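Local coordinates for phycocyanobilin lyase subunit alpha (Nostoc sp. PCC 7120, PDB 5N3U) that forms, with the beta subunit, the lyase that attaches phycocyanobilin to the alpha subunit of phycocyanin, at the interface of chains A and B. Residues are numbered along the deposited sequence; one frame, centred on the assembly and turned at random. Chains: chain A, Phycocyanobilin lyase subunit alpha; chain B, Phycocyanobilin lyase subunit beta.

Contact 1: the interface of chains A and B. Residues chain A 241-242, 245, 249, 272; chain B 151, 187, 189.
Both subunits belong to the CpcE/RpcE/PecE family of HEAT-repeat lyases, and helix 237-250 of chain A meets the indole of B:Trp151. A:Lys245 carries the contact. Its CG stands anti to the backbone N (chi1 174°), and the chain runs extended to CE before it bends at the last torsion. CB of A:Lys245 lies 3.9 Å from CH2 of B:Trp151. CG faces the methyl of B:Ala189. CD of A:Lys245 sits over the six-membered ring, 3.6 Å from CZ2 of B:Trp151, and CE over the five-membered ring, so the aliphatic chain lies on one indole face. The final bend (chi4 -85°) brings the ammonium to two carboxylates. NZ of A:Lys245 makes a salt bridge of 2.9 Å to OE1 of B:Glu187. A second salt bridge runs from A:Lys245 NZ to OE2 of A:Glu249, also 2.9 Å. Both oxygens are approached from above their carboxylate planes. An alanine here lacks CG, CD, CE and NZ, so the indole would probably lose most of its packing on that face, and the two carboxylates (A:Glu249 OE2 and B:Glu187 OE1, 4.0 Å apart) would probably repel each other without the ammonium. Water 1 also links these oxygens, and its O lies 2.7 Å from the backbone N of B:Ala189, in the first turn of helix 188-198. The indole is further packed by CD1 of A:Ile242 near NE1 and by CE of A:Met272, 3.7 Å from CH2 of B:Trp151.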
ATOM      1  N   LEU A 241      -4.268  15.697  -8.720  1.00 22.92           N
ATOM      2  CA  LEU A 241      -3.285  15.801  -9.766  1.00 23.20           C
ATOM      3  C   LEU A 241      -3.734  15.233 -11.047  1.00 26.09           C
ATOM      4  O   LEU A 241      -3.356  15.743 -12.156  1.00 24.99           O
ATOM      5  CB  LEU A 241      -1.950  15.109  -9.314  1.00 25.73           C
ATOM      6  CG  LEU A 241      -1.187  15.838  -8.225  1.00 27.65           C
ATOM      7  CD1 LEU A 241      -0.187  14.860  -7.625  1.00 33.41           C
ATOM      8  CD2 LEU A 241      -0.473  17.022  -8.918  1.00 27.60           C
ATOM      9  N   ILE A 242      -4.515  14.163 -10.976  1.00 25.64           N
ATOM     10  CA  ILE A 242      -5.047  13.604 -12.242  1.00 29.37           C
ATOM     11  C   ILE A 242      -6.028  14.571 -12.897  1.00 26.49           C
ATOM     12  O   ILE A 242      -6.028  14.710 -14.091  1.00 25.45           O
ATOM     13  CB  ILE A 242      -5.798  12.259 -12.009  1.00 31.22           C
ATOM     14  CG1 ILE A 242      -4.837  11.194 -11.598  1.00 36.34           C
ATOM     15  CG2 ILE A 242      -6.526  11.806 -13.272  1.00 36.17           C
ATOM     16  CD1 ILE A 242      -3.826  10.918 -12.675  1.00 36.77           C
ATOM     17  N   LYS A 245      -3.998  17.419 -14.330  1.00 27.22           N
ATOM     18  CA  LYS A 245      -3.328  16.978 -15.508  1.00 25.69           C
ATOM     19  C   LYS A 245      -4.238  17.028 -16.724  1.00 27.93           C
ATOM     20  O   LYS A 245      -3.779  17.300 -17.825  1.00 27.02           O
ATOM     21  CB  LYS A 245      -2.962  15.502 -15.317  1.00 29.57           C
ATOM     22  CG  LYS A 245      -2.388  14.856 -16.506  1.00 30.65           C
ATOM     23  CD  LYS A 245      -2.237  13.382 -16.204  1.00 34.27           C
ATOM     24  CE  LYS A 245      -1.282  12.729 -17.146  1.00 37.84           C
ATOM     25  NZ  LYS A 245      -2.013  12.337 -18.353  1.00 43.53           N
ATOM     26  N   GLU A 249      -3.562  19.194 -20.057  1.00 34.25           N
ATOM     27  CA  GLU A 249      -3.537  18.657 -21.386  1.00 39.76           C
ATOM     28  C   GLU A 249      -4.484  19.351 -22.381  1.00 44.90           C
ATOM     29  O   GLU A 249      -4.153  19.471 -23.555  1.00 48.29           O
ATOM     30  CB  GLU A 249      -3.858  17.196 -21.355  1.00 44.10           C
ATOM     31  CG  GLU A 249      -2.769  16.357 -20.741  1.00 46.19           C
ATOM     32  CD  GLU A 249      -3.297  14.975 -20.436  1.00 55.73           C
ATOM     33  OE1 GLU A 249      -4.469  14.858 -19.968  1.00 53.59           O
ATOM     34  OE2 GLU A 249      -2.555  14.000 -20.665  1.00 54.86           O
ATOM     35  N   MET A 272      -0.517  22.371  -9.495  1.00 23.82           N
ATOM     36  CA  MET A 272      -0.063  20.966  -9.406  1.00 26.80           C
ATOM     37  C   MET A 272       1.154  20.907  -8.489  1.00 28.35           C
ATOM     38  O   MET A 272       1.175  20.143  -7.507  1.00 25.85           O
ATOM     39  CB  MET A 272       0.267  20.409 -10.785  1.00 25.64           C
ATOM     40  CG  MET A 272      -0.959  20.225 -11.693  1.00 23.26           C
ATOM     41  SD  MET A 272      -0.626  19.707 -13.328  1.00 27.79           S
ATOM     42  CE  MET A 272      -0.231  17.991 -13.010  1.00 31.57           C
TER
ATOM     43  N   TRP B 151       3.706   8.965 -14.262  1.00 28.85           N
ATOM     44  CA  TRP B 151       3.892  10.357 -14.748  1.00 26.77           C
ATOM     45  C   TRP B 151       4.032  11.292 -13.577  1.00 24.60           C
ATOM     46  O   TRP B 151       4.809  12.247 -13.677  1.00 24.25           O
ATOM     47  CB  TRP B 151       2.724  10.821 -15.673  1.00 27.55           C
ATOM     48  CG  TRP B 151       1.511  11.049 -14.942  1.00 27.21           C
ATOM     49  CD1 TRP B 151       0.536  10.143 -14.637  1.00 26.36           C
ATOM     50  CD2 TRP B 151       1.120  12.269 -14.366  1.00 25.69           C
ATOM     51  NE1 TRP B 151      -0.397  10.715 -13.862  1.00 28.90           N
ATOM     52  CE2 TRP B 151      -0.070  12.045 -13.697  1.00 25.95           C
ATOM     53  CE3 TRP B 151       1.712  13.529 -14.297  1.00 29.46           C
ATOM     54  CZ2 TRP B 151      -0.706  13.032 -12.994  1.00 25.55           C
ATOM     55  CZ3 TRP B 151       1.071  14.509 -13.606  1.00 25.98           C
ATOM     56  CH2 TRP B 151      -0.119  14.269 -12.971  1.00 26.64           C
ATOM     57  N   GLU B 187       4.200  11.866 -21.947  1.00 43.69           N
ATOM     58  CA  GLU B 187       3.140  12.625 -21.327  1.00 44.12           C
ATOM     59  C   GLU B 187       3.254  14.088 -21.634  1.00 44.03           C
ATOM     60  O   GLU B 187       4.272  14.700 -21.433  1.00 45.52           O
ATOM     61  CB  GLU B 187       3.116  12.384 -19.802  1.00 43.93           C
ATOM     62  CG  GLU B 187       2.764  10.959 -19.453  1.00 40.01           C
ATOM     63  CD  GLU B 187       1.279  10.675 -19.549  1.00 46.85           C
ATOM     64  OE1 GLU B 187       0.487  11.646 -19.724  1.00 52.23           O
ATOM     65  OE2 GLU B 187       0.901   9.491 -19.411  1.00 49.74           O
ATOM     66  N   ALA B 189       1.709  16.425 -20.118  1.00 36.89           N
ATOM     67  CA  ALA B 189       1.853  17.121 -18.847  1.00 39.20           C
ATOM     68  C   ALA B 189       3.285  17.282 -18.372  1.00 34.40           C
ATOM     69  O   ALA B 189       3.666  18.311 -17.810  1.00 36.76           O
ATOM     70  CB  ALA B 189       1.052  16.406 -17.786  1.00 40.83           C
TER
HETATM   71  O   HOH W   1      -0.071  14.406 -20.081  1.00 39.86           O

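Contact 2: the interface of chains A and B. Residues chain A 248, 252, 261, 266, 269-270, 272-273; chain B 155, 189, 192-193, 195-196.
Helices 237-250 and 263-273 of chain A, with loop residues A:Met252 and A:Ile261, pack against helices 151-163 and 188-198 of chain B. The patch joins the two subunits of the lyase through a mainly apolar surface with a polar group at one end. A:Met269 reaches into the middle of it. Its CG is anti to the carbonyl carbon, and the chain bends at its last torsion. SD of A:Met269 comes to 3.6 Å from CA of B:Arg193 and also lies near the backbone O of B:Ala192. CE of A:Met269 turns toward B:Leu196 and meets CB of B:Leu196 at 4.0 Å, the two side chains approaching tip to tip. Around this centre, SD of A:Met252 touches the methyl of B:Ala192, and CG1 of A:Ile261 lies 3.8 Å from CB of B:Leu195. A:Ile266 crosses B:Leu196 at about a right angle.

B:Tyr155 has CG anti to its backbone N. One ring face carries CE of A:Met272, offset toward the rim. CG of B:Arg193 lies over the opposite face, so the ring is sandwiched. The phenol OH of B:Tyr155 donates to OD1 of A:Asp273 at 3.0 Å, arriving from above the carboxylate plane, and makes a weak bond to the backbone O of A:Met269.

B:Arg193 bends at chi2 (64°) and presents its guanidinium side-on to A:Asp273. The two flat groups are nearly coplanar, 24° apart. This paired salt bridge would probably favour a charged carboxylate. NH2 of B:Arg193 reaches OD2 of A:Asp273 at 2.8 Å. OD1 thus accepts from both the phenol and the guanidinium: NE of B:Arg193 meets the syn lone pair of A:Asp273 OD1 at 3.0 Å, almost straight (176° at the hydrogen).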
ATOM      1  N   LEU A 248      -4.547  20.503 -17.862  1.00 33.26           N
ATOM      2  CA  LEU A 248      -3.323  20.915 -18.460  1.00 34.11           C
ATOM      3  C   LEU A 248      -3.232  20.426 -19.855  1.00 34.57           C
ATOM      4  O   LEU A 248      -2.901  21.162 -20.781  1.00 38.34           O
ATOM      5  CB  LEU A 248      -2.118  20.379 -17.606  1.00 32.31           C
ATOM      6  CG  LEU A 248      -0.728  20.691 -18.151  1.00 33.07           C
ATOM      7  CD1 LEU A 248      -0.637  22.188 -18.436  1.00 34.98           C
ATOM      8  CD2 LEU A 248       0.335  20.274 -17.133  1.00 32.02           C
ATOM      9  N   MET A 252      -2.893  22.565 -23.639  1.00 58.74           N
ATOM     10  CA  MET A 252      -1.817  22.346 -24.604  1.00 61.12           C
ATOM     11  C   MET A 252      -2.475  21.951 -25.925  1.00 59.69           C
ATOM     12  O   MET A 252      -1.857  22.136 -26.965  1.00 64.87           O
ATOM     13  CB  MET A 252      -0.868  21.205 -24.176  1.00 63.94           C
ATOM     14  CG  MET A 252      -0.160  21.315 -22.828  1.00 64.27           C
ATOM     15  SD  MET A 252       1.253  22.443 -22.822  1.00 70.82           S
ATOM     16  CE  MET A 252       0.683  23.723 -21.743  1.00 57.62           C
ATOM     17  N   ILE A 261       4.072  27.585 -23.951  1.00 57.75           N
ATOM     18  CA  ILE A 261       3.362  27.727 -22.643  1.00 55.72           C
ATOM     19  C   ILE A 261       2.463  28.947 -22.395  1.00 60.03           C
ATOM     20  O   ILE A 261       2.940  30.022 -21.986  1.00 55.82           O
ATOM     21  CB  ILE A 261       4.386  27.639 -21.450  1.00 60.04           C
ATOM     22  CG1 ILE A 261       5.177  26.314 -21.482  1.00 62.91           C
ATOM     23  CG2 ILE A 261       3.698  27.720 -20.101  1.00 58.40           C
ATOM     24  CD1 ILE A 261       4.345  25.040 -21.534  1.00 57.89           C
ATOM     25  N   ILE A 266       0.454  27.480 -17.221  1.00 38.37           N
ATOM     26  CA  ILE A 266       1.259  27.796 -16.080  1.00 36.83           C
ATOM     27  C   ILE A 266       0.443  27.845 -14.853  1.00 33.94           C
ATOM     28  O   ILE A 266       0.861  27.361 -13.798  1.00 34.70           O
ATOM     29  CB  ILE A 266       1.977  29.177 -16.243  1.00 39.73           C
ATOM     30  CG1 ILE A 266       3.083  29.022 -17.268  1.00 42.88           C
ATOM     31  CG2 ILE A 266       2.622  29.652 -14.968  1.00 38.52           C
ATOM     32  CD1 ILE A 266       3.497  30.328 -17.970  1.00 47.39           C
ATOM     33  N   MET A 269      -0.122  24.341 -13.738  1.00 30.54           N
ATOM     34  CA  MET A 269       1.137  23.738 -13.238  1.00 32.00           C
ATOM     35  C   MET A 269       1.488  24.226 -11.883  1.00 32.17           C
ATOM     36  O   MET A 269       1.925  23.454 -11.043  1.00 28.14           O
ATOM     37  CB  MET A 269       2.271  23.934 -14.212  1.00 29.96           C
ATOM     38  CG  MET A 269       2.118  23.084 -15.392  1.00 30.59           C
ATOM     39  SD  MET A 269       3.382  22.885 -16.636  1.00 36.29           S
ATOM     40  CE  MET A 269       3.271  24.493 -17.451  1.00 42.43           C
ATOM     41  N   ASN A 270       1.234  25.500 -11.616  1.00 30.79           N
ATOM     42  CA  ASN A 270       1.505  26.061 -10.329  1.00 34.08           C
ATOM     43  C   ASN A 270       0.633  25.452  -9.267  1.00 33.10           C
ATOM     44  O   ASN A 270       1.036  25.285  -8.079  1.00 28.58           O
ATOM     45  CB  ASN A 270       1.318  27.603 -10.324  1.00 35.85           C
ATOM     46  CG  ASN A 270       2.394  28.351 -11.170  1.00 41.19           C
ATOM     47  OD1 ASN A 270       3.474  27.865 -11.399  1.00 34.93           O
ATOM     48  ND2 ASN A 270       2.078  29.562 -11.601  1.00 41.68           N
ATOM     49  N   MET A 272      -0.517  22.371  -9.495  1.00 23.82           N
ATOM     50  CA  MET A 272      -0.063  20.966  -9.406  1.00 26.80           C
ATOM     51  C   MET A 272       1.154  20.907  -8.489  1.00 28.35           C
ATOM     52  O   MET A 272       1.175  20.143  -7.507  1.00 25.85           O
ATOM     53  CB  MET A 272       0.267  20.409 -10.785  1.00 25.64           C
ATOM     54  CG  MET A 272      -0.959  20.225 -11.693  1.00 23.26           C
ATOM     55  SD  MET A 272      -0.626  19.707 -13.328  1.00 27.79           S
ATOM     56  CE  MET A 272      -0.231  17.991 -13.010  1.00 31.57           C
ATOM     57  N   ASP A 273       2.086  21.856  -8.718  1.00 29.33           N
ATOM     58  CA  ASP A 273       3.288  22.022  -7.854  1.00 28.50           C
ATOM     59  C   ASP A 273       2.936  22.081  -6.392  1.00 28.02           C
ATOM     60  O   ASP A 273       3.675  21.513  -5.566  1.00 28.10           O
ATOM     61  CB  ASP A 273       4.185  23.216  -8.237  1.00 29.98           C
ATOM     62  CG  ASP A 273       4.884  23.042  -9.591  1.00 34.85           C
ATOM     63  OD1 ASP A 273       4.633  22.118 -10.421  1.00 32.21           O
ATOM     64  OD2 ASP A 273       5.805  23.852  -9.871  1.00 36.88           O
TER
ATOM     65  N   TYR B 155       6.847  14.084 -12.864  1.00 23.39           N
ATOM     66  CA  TYR B 155       6.519  15.489 -12.708  1.00 22.97           C
ATOM     67  C   TYR B 155       7.176  16.060 -11.461  1.00 24.58           C
ATOM     68  O   TYR B 155       7.820  17.127 -11.472  1.00 24.68           O
ATOM     69  CB  TYR B 155       4.981  15.594 -12.638  1.00 26.88           C
ATOM     70  CG  TYR B 155       4.450  17.011 -12.630  1.00 25.24           C
ATOM     71  CD1 TYR B 155       4.449  17.750 -11.478  1.00 27.62           C
ATOM     72  CD2 TYR B 155       3.926  17.579 -13.774  1.00 30.01           C
ATOM     73  CE1 TYR B 155       3.959  19.063 -11.432  1.00 27.52           C
ATOM     74  CE2 TYR B 155       3.454  18.899 -13.760  1.00 28.29           C
ATOM     75  CZ  TYR B 155       3.477  19.628 -12.618  1.00 27.28           C
ATOM     76  OH  TYR B 155       2.997  20.941 -12.591  1.00 28.77           O
ATOM     77  N   ALA B 189       1.709  16.425 -20.118  1.00 36.89           N
ATOM     78  CA  ALA B 189       1.853  17.121 -18.847  1.00 39.20           C
ATOM     79  C   ALA B 189       3.285  17.282 -18.372  1.00 34.40           C
ATOM     80  O   ALA B 189       3.666  18.311 -17.810  1.00 36.76           O
ATOM     81  CB  ALA B 189       1.052  16.406 -17.786  1.00 40.83           C
ATOM     82  N   ALA B 192       5.237  19.595 -20.670  1.00 37.42           N
ATOM     83  CA  ALA B 192       4.915  20.983 -20.311  1.00 35.17           C
ATOM     84  C   ALA B 192       5.623  21.467 -19.095  1.00 35.74           C
ATOM     85  O   ALA B 192       5.950  22.667 -18.938  1.00 34.08           O
ATOM     86  CB  ALA B 192       3.423  21.135 -20.109  1.00 39.04           C
ATOM     87  N   ARG B 193       5.788  20.577 -18.136  1.00 34.19           N
ATOM     88  CA  ARG B 193       6.398  21.003 -16.909  1.00 32.07           C
ATOM     89  C   ARG B 193       7.880  21.159 -17.162  1.00 30.95           C
ATOM     90  O   ARG B 193       8.508  21.980 -16.550  1.00 35.45           O
ATOM     91  CB  ARG B 193       6.118  20.020 -15.763  1.00 31.88           C
ATOM     92  CG  ARG B 193       6.628  20.518 -14.424  1.00 29.58           C
ATOM     93  CD  ARG B 193       5.890  21.775 -14.024  1.00 33.58           C
ATOM     94  NE  ARG B 193       6.388  22.345 -12.827  1.00 33.25           N
ATOM     95  CZ  ARG B 193       7.557  22.976 -12.763  1.00 32.37           C
ATOM     96  NH1 ARG B 193       8.370  23.045 -13.807  1.00 38.85           N
ATOM     97  NH2 ARG B 193       7.960  23.472 -11.610  1.00 30.73           N
ATOM     98  N   LEU B 195       9.212  22.270 -20.036  1.00 45.16           N
ATOM     99  CA  LEU B 195       9.184  23.631 -20.615  1.00 43.75           C
ATOM    100  C   LEU B 195       9.100  24.721 -19.614  1.00 40.48           C
ATOM    101  O   LEU B 195       9.831  25.657 -19.717  1.00 45.18           O
ATOM    102  CB  LEU B 195       8.018  23.810 -21.576  1.00 46.02           C
ATOM    103  CG  LEU B 195       8.163  22.929 -22.824  1.00 48.56           C
ATOM    104  CD1 LEU B 195       6.827  22.901 -23.570  1.00 49.82           C
ATOM    105  CD2 LEU B 195       9.334  23.373 -23.710  1.00 45.72           C
ATOM    106  N   LEU B 196       8.218  24.615 -18.622  1.00 35.05           N
ATOM    107  CA  LEU B 196       8.170  25.602 -17.594  1.00 37.57           C
ATOM    108  C   LEU B 196       9.487  25.641 -16.820  1.00 44.68           C
ATOM    109  O   LEU B 196       9.916  26.721 -16.418  1.00 41.62           O
ATOM    110  CB  LEU B 196       7.052  25.348 -16.581  1.00 39.61           C
ATOM    111  CG  LEU B 196       6.886  26.340 -15.443  1.00 39.67           C
ATOM    112  CD1 LEU B 196       6.666  27.750 -15.994  1.00 41.65           C
ATOM    113  CD2 LEU B 196       5.698  25.969 -14.586  1.00 40.89           C
TER

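Contact 1 and contact 2 are neighbouring parts of one interface, with the centres of their C-alpha atoms about 8 Å apart. They share A:Met272 and B:Ala189. Each draws on the same four helices: 237-250 and 263-273 of chain A, and 151-163 and 188-198 of chain B. A:Met272 bridges them directly, because its methyl touches an aromatic residue of helix 151-163 in each. Each contact also has a charged group beside an apolar area. Together they join the C-terminal helices of the alpha subunit to the beta subunit, consistent with the association that forms the lyase.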